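Local coordinates for alpha-1,2-Mannosidase (Trichoderma reesei, PDB 1HCU), which cleaves alpha-1,2-linked mannose, up to four residues in succession, probably from high-mannose N-glycans, as a calcium-binding glycosyl hydrolase of family 47, at residues I84-T89 against L134-T139; N142-A147 against V159-T164. One frame throughout, in Å; residues are numbered along the deposited sequence.

Contact 1 (I84-T89 against L134-T139); sequences INFTTT and LRQAQT. With NAG (2-acetamido-2-deoxy-beta-D-glucopyranose), chain F.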
loop_
_atom_site.group_PDB
_atom_site.type_symbol
_atom_site.label_atom_id
_atom_site.label_comp_id
_atom_site.label_asym_id
_atom_site.label_seq_id
_atom_site.Cartn_x
_atom_site.Cartn_y
_atom_site.Cartn_z
ATOM N N ILE A 84 1.315 -22.881 -9.322
ATOM C CA ILE A 84 2.448 -22.216 -8.687
ATOM C C ILE A 84 3.121 -23.122 -7.657
ATOM O O ILE A 84 2.457 -23.884 -6.949
ATOM C CB ILE A 84 2.030 -20.903 -7.979
ATOM C CG1 ILE A 84 1.304 -19.973 -8.954
ATOM C CG2 ILE A 84 3.273 -20.210 -7.438
ATOM C CD1 ILE A 84 0.606 -18.791 -8.282
ATOM N N ASN A 85 4.443 -23.046 -7.584
ATOM C CA ASN A 85 5.183 -23.847 -6.618
ATOM C C ASN A 85 5.763 -22.929 -5.541
ATOM O O ASN A 85 6.881 -22.426 -5.673
ATOM C CB ASN A 85 6.324 -24.614 -7.298
ATOM C CG ASN A 85 6.869 -25.724 -6.420
ATOM O OD1 ASN A 85 6.884 -25.602 -5.194
ATOM N ND2 ASN A 85 7.319 -26.809 -7.043
ATOM N N PHE A 86 4.994 -22.718 -4.480
ATOM C CA PHE A 86 5.412 -21.854 -3.382
ATOM C C PHE A 86 6.352 -22.526 -2.389
ATOM O O PHE A 86 6.487 -22.064 -1.256
ATOM C CB PHE A 86 4.190 -21.334 -2.620
ATOM C CG PHE A 86 3.418 -20.278 -3.350
ATOM C CD1 PHE A 86 4.016 -19.068 -3.686
ATOM C CD2 PHE A 86 2.078 -20.474 -3.659
ATOM C CE1 PHE A 86 3.285 -18.059 -4.316
ATOM C CE2 PHE A 86 1.331 -19.471 -4.292
ATOM C CZ PHE A 86 1.938 -18.259 -4.620
ATOM N N THR A 87 6.996 -23.615 -2.792
ATOM C CA THR A 87 7.923 -24.292 -1.891
ATOM C C THR A 87 9.346 -24.163 -2.408
ATOM O O THR A 87 10.263 -24.784 -1.885
ATOM C CB THR A 87 7.608 -25.793 -1.734
ATOM O OG1 THR A 87 7.946 -26.481 -2.944
ATOM C CG2 THR A 87 6.129 -26.004 -1.423
ATOM N N THR A 88 9.535 -23.343 -3.432
ATOM C CA THR A 88 10.864 -23.165 -3.986
ATOM C C THR A 88 10.920 -21.944 -4.888
ATOM O O THR A 88 9.928 -21.238 -5.049
ATOM C CB THR A 88 11.277 -24.416 -4.803
ATOM O OG1 THR A 88 12.652 -24.309 -5.199
ATOM C CG2 THR A 88 10.402 -24.563 -6.042
ATOM N N THR A 89 12.099 -21.689 -5.444
ATOM C CA THR A 89 12.298 -20.601 -6.389
ATOM C C THR A 89 13.059 -21.208 -7.567
ATOM O O THR A 89 13.891 -22.098 -7.387
ATOM C CB THR A 89 13.124 -19.418 -5.793
ATOM O OG1 THR A 89 14.389 -19.892 -5.315
ATOM C CG2 THR A 89 12.355 -18.749 -4.648
ATOM N N LEU A 134 -6.585 -20.671 -0.685
ATOM C CA LEU A 134 -6.257 -20.829 0.725
ATOM C C LEU A 134 -5.161 -21.867 0.943
ATOM O O LEU A 134 -4.245 -21.648 1.738
ATOM C CB LEU A 134 -7.509 -21.203 1.534
ATOM C CG LEU A 134 -7.327 -21.492 3.028
ATOM C CD1 LEU A 134 -6.587 -20.346 3.701
ATOM C CD2 LEU A 134 -8.687 -21.686 3.673
ATOM N N ARG A 135 -5.237 -22.992 0.238
ATOM C CA ARG A 135 -4.215 -24.023 0.393
ATOM C C ARG A 135 -2.852 -23.474 0.018
ATOM O O ARG A 135 -1.876 -23.664 0.744
ATOM C CB ARG A 135 -4.525 -25.246 -0.479
ATOM C CG ARG A 135 -5.689 -26.076 0.012
ATOM N N GLN A 136 -2.782 -22.783 -1.117
ATOM C CA GLN A 136 -1.508 -22.223 -1.560
ATOM C C GLN A 136 -0.987 -21.154 -0.599
ATOM O O GLN A 136 0.221 -21.028 -0.412
ATOM C CB GLN A 136 -1.645 -21.660 -2.980
ATOM C CG GLN A 136 -1.646 -22.727 -4.084
ATOM C CD GLN A 136 -0.249 -23.237 -4.430
ATOM O OE1 GLN A 136 0.173 -23.172 -5.583
ATOM N NE2 GLN A 136 0.466 -23.747 -3.441
ATOM N N ALA A 137 -1.895 -20.401 0.023
ATOM C CA ALA A 137 -1.499 -19.355 0.969
ATOM C C ALA A 137 -0.828 -19.990 2.186
ATOM O O ALA A 137 0.206 -19.523 2.657
ATOM C CB ALA A 137 -2.715 -18.550 1.404
ATOM N N GLN A 138 -1.423 -21.061 2.693
ATOM C CA GLN A 138 -0.862 -21.750 3.840
ATOM C C GLN A 138 0.484 -22.381 3.473
ATOM O O GLN A 138 1.420 -22.354 4.264
ATOM C CB GLN A 138 -1.842 -22.804 4.339
ATOM C CG GLN A 138 -1.353 -23.581 5.541
ATOM C CD GLN A 138 -2.483 -24.275 6.264
ATOM O OE1 GLN A 138 -3.419 -24.772 5.640
ATOM N NE2 GLN A 138 -2.402 -24.320 7.588
ATOM N N THR A 139 0.591 -22.917 2.259
ATOM C CA THR A 139 1.845 -23.514 1.807
ATOM C C THR A 139 2.945 -22.448 1.811
ATOM O O THR A 139 4.057 -22.690 2.295
ATOM C CB THR A 139 1.709 -24.119 0.377
ATOM O OG1 THR A 139 0.797 -25.223 0.406
ATOM C CG2 THR A 139 3.059 -24.602 -0.142
HETATM C C1 NAG F . 8.003 -27.845 -6.292
HETATM C C2 NAG F . 7.618 -29.231 -6.817
HETATM C C3 NAG F . 8.350 -30.303 -6.006
HETATM C C4 NAG F . 9.859 -30.045 -5.982
HETATM C C5 NAG F . 10.137 -28.610 -5.519
HETATM C C6 NAG F . 11.602 -28.266 -5.617
HETATM C C7 NAG F . 5.423 -29.560 -7.757
HETATM C C8 NAG F . 3.923 -29.553 -7.531
HETATM N N2 NAG F . 6.188 -29.421 -6.681
HETATM O O3 NAG F . 8.086 -31.583 -6.559
HETATM O O4 NAG F . 10.487 -30.964 -5.091
HETATM O O5 NAG F . 9.425 -27.668 -6.351
HETATM O O6 NAG F . 11.978 -28.062 -6.969
HETATM O O7 NAG F . 5.880 -29.686 -8.896
HETATM O O HOH W 1 6.475 -22.850 1.429
#
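Q136 reaches from its helix to the rim of the F86 ring, the two side chains crossing at about a right angle. A bend at chi2 (-79°) swings Q136 CD round to 3.7 Å from F86 CD2, and the amide plane is turned 66° from the ring. Closer to the helix axis, Q136 CB approaches F86 CE2 at 3.9 Å. The amide also lies beside the carbonyl of I84, though which of its ends is oxygen is doubtful in the model. I84 itself covers one face of the ring, its CG2 3.6 Å above the centre. Further along, the methyls meet: T87 CG2 and T139 CG2 are 3.6 Å apart. T87 OG1, set between the backbone N and the carbonyl carbon (chi1 71°), hydrogen-bonds to N85 OD1 at 2.6 Å, while T87 N donates to the same oxygen, closing an Asx turn. N85-F86-T87 is an N-glycosylation sequon, and N85, whose CB points away from the helix, carries a GlcNAc on ND2. One water ties the backbones together, donating to F86 O at 2.8 Å and to T139 O at 2.6 Å. The contact thus seats the glycosylated loop between helix 71-80 and strand 96-97 on helix 127-144, with L109 of helix 98-117 and the ring of W54, from a loop, also against F86, and A137 turned away from the glycosylated loop onto L106 and L110 of helix 98-117.

Contact 2 (N142-A147 against V159-T164); sequences NGLKVA and VFFNPT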
loop_
_atom_site.group_PDB
_atom_site.type_symbol
_atom_site.label_atom_id
_atom_site.label_comp_id
_atom_site.label_asym_id
_atom_site.label_seq_id
_atom_site.Cartn_x
_atom_site.Cartn_y
_atom_site.Cartn_z
ATOM N N ASN A 142 3.914 -21.482 5.329
ATOM C CA ASN A 142 4.686 -22.500 6.027
ATOM C C ASN A 142 6.175 -22.394 5.723
ATOM O O ASN A 142 7.001 -22.915 6.468
ATOM C CB ASN A 142 4.163 -23.906 5.701
ATOM C CG ASN A 142 2.899 -24.245 6.476
ATOM O OD1 ASN A 142 2.737 -23.831 7.627
ATOM N ND2 ASN A 142 2.006 -25.006 5.859
ATOM N N GLY A 143 6.519 -21.709 4.640
ATOM C CA GLY A 143 7.918 -21.548 4.308
ATOM C C GLY A 143 8.395 -20.224 4.869
ATOM O O GLY A 143 9.491 -20.106 5.427
ATOM N N LEU A 144 7.548 -19.219 4.727
ATOM C CA LEU A 144 7.858 -17.884 5.203
ATOM C C LEU A 144 8.048 -17.858 6.720
ATOM O O LEU A 144 8.861 -17.092 7.236
ATOM C CB LEU A 144 6.730 -16.930 4.803
ATOM C CG LEU A 144 6.927 -15.885 3.691
ATOM C CD1 LEU A 144 7.895 -16.336 2.613
ATOM C CD2 LEU A 144 5.560 -15.585 3.115
ATOM N N LYS A 145 7.325 -18.715 7.431
ATOM C CA LYS A 145 7.405 -18.723 8.889
ATOM C C LYS A 145 8.798 -18.910 9.486
ATOM O O LYS A 145 9.013 -18.581 10.653
ATOM C CB LYS A 145 6.441 -19.763 9.469
ATOM C CG LYS A 145 6.845 -21.202 9.283
ATOM C CD LYS A 145 5.967 -22.094 10.148
ATOM C CE LYS A 145 6.369 -23.549 10.033
ATOM N NZ LYS A 145 5.551 -24.419 10.934
ATOM N N VAL A 146 9.744 -19.420 8.698
ATOM C CA VAL A 146 11.114 -19.619 9.193
ATOM C C VAL A 146 11.720 -18.260 9.568
ATOM O O VAL A 146 12.696 -18.177 10.318
ATOM C CB VAL A 146 12.020 -20.336 8.127
ATOM C CG1 VAL A 146 12.429 -19.369 7.009
ATOM C CG2 VAL A 146 13.242 -20.936 8.803
ATOM N N ALA A 147 11.115 -17.198 9.048
ATOM C CA ALA A 147 11.546 -15.833 9.310
ATOM C C ALA A 147 11.458 -15.485 10.798
ATOM O O ALA A 147 12.227 -14.658 11.301
ATOM C CB ALA A 147 10.684 -14.862 8.508
ATOM N N VAL A 159 14.340 -14.622 3.611
ATOM C CA VAL A 159 14.424 -16.077 3.769
ATOM C C VAL A 159 14.745 -16.706 2.419
ATOM O O VAL A 159 14.747 -16.026 1.391
ATOM C CB VAL A 159 13.113 -16.696 4.293
ATOM C CG1 VAL A 159 12.802 -16.158 5.678
ATOM C CG2 VAL A 159 11.969 -16.431 3.312
ATOM N N PHE A 160 15.038 -18.001 2.432
ATOM C CA PHE A 160 15.364 -18.738 1.212
ATOM C C PHE A 160 14.595 -20.062 1.221
ATOM O O PHE A 160 14.373 -20.641 2.285
ATOM C CB PHE A 160 16.874 -19.025 1.141
ATOM C CG PHE A 160 17.739 -17.791 1.122
ATOM C CD1 PHE A 160 18.064 -17.125 2.304
ATOM C CD2 PHE A 160 18.240 -17.299 -0.084
ATOM C CE1 PHE A 160 18.883 -15.982 2.285
ATOM C CE2 PHE A 160 19.054 -16.166 -0.112
ATOM C CZ PHE A 160 19.377 -15.506 1.079
ATOM N N PHE A 161 14.192 -20.534 0.043
ATOM C CA PHE A 161 13.444 -21.792 -0.082
ATOM C C PHE A 161 14.257 -22.842 -0.832
ATOM O O PHE A 161 14.051 -24.043 -0.668
ATOM C CB PHE A 161 12.140 -21.583 -0.866
ATOM C CG PHE A 161 11.079 -20.837 -0.114
ATOM C CD1 PHE A 161 9.835 -20.609 -0.693
ATOM C CD2 PHE A 161 11.319 -20.356 1.161
ATOM C CE1 PHE A 161 8.844 -19.909 -0.011
ATOM C CE2 PHE A 161 10.340 -19.657 1.854
ATOM C CZ PHE A 161 9.098 -19.431 1.268
ATOM N N ASN A 162 15.168 -22.366 -1.667
ATOM C CA ASN A 162 15.993 -23.218 -2.495
ATOM C C ASN A 162 17.459 -22.988 -2.147
ATOM O O ASN A 162 17.948 -21.862 -2.229
ATOM C CB ASN A 162 15.764 -22.850 -3.967
ATOM C CG ASN A 162 16.470 -23.783 -4.925
ATOM O OD1 ASN A 162 17.414 -24.473 -4.551
ATOM N ND2 ASN A 162 16.018 -23.800 -6.178
ATOM N N PRO A 163 18.183 -24.047 -1.761
ATOM C CA PRO A 163 17.884 -25.479 -1.599
ATOM C C PRO A 163 16.962 -25.907 -0.434
ATOM O O PRO A 163 16.302 -26.947 -0.520
ATOM C CB PRO A 163 19.273 -26.106 -1.493
ATOM C CG PRO A 163 20.138 -24.950 -0.994
ATOM C CD PRO A 163 19.641 -23.851 -1.851
ATOM N N THR A 164 16.946 -25.160 0.667
ATOM C CA THR A 164 16.051 -25.507 1.771
ATOM C C THR A 164 15.491 -24.253 2.440
ATOM O O THR A 164 15.936 -23.140 2.149
ATOM C CB THR A 164 16.741 -26.433 2.828
ATOM O OG1 THR A 164 15.748 -26.927 3.734
ATOM C CG2 THR A 164 17.803 -25.695 3.622
#
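V159 sets its CG1 methyl against two residues of the facing 3-10 segment, 3.5 Å from V146 CG1 and 3.8 Å from A147 CB. The V146 and V159 side chains run antiparallel, flank to flank, and it is V146 CG1, lodged between its backbone N and carbonyl carbon (chi1 76°), that makes the touch. The other branch of V159 serves L144: CG2 stands 4.1 Å from L144 CD1, the two side chains crossing at about a right angle. That same CD1 also reaches F161 CZ at 3.6 Å, although the side chain of L144 sets out away from the strand. Chain 159-160 belongs to the middle strand of a small three-stranded antiparallel sheet, flanked by 96-97 and 166-167, and the facing segment is the last part of helix 127-144 running on into 3-10 geometry, where A147 N bonds to L144 O. In family 47 such helices build an (alpha/alpha)7 barrel. F161, just past the strand, tilts its ring obliquely onto G143, its CE2 3.6 Å from G143 C; with no CB there, the ring rests directly on the helix backbone. Helix 98-117 adds to the packing, V98 touching both A147 and V159 and T101 touching L144, whose side chain lies about 9 Å from that of E100, a predicted proton donor.

In the fold
Following the chain, helix 71-80 leads into the glycosylated loop, strand 96-97 and helix 98-117 come next, and helix 127-144 returns to that loop at contact 1, closing an excursion of 44 residues. Contact 2 opens only afterwards: segment 142-147, which carries the end of the same helix, is followed by only 11 residues before 159-164. The two are therefore in series, neither enclosing nor crossing the other, though both use helix 127-144. They meet directly, N162 ND2 probably hydrogen-bonding to T89 O at 3.0 Å, while F161 packs against the backbone of F86 and T88. Together they set the glycosylated loop and the middle strand of the small sheet against helix 127-144 and its 3-10 continuation.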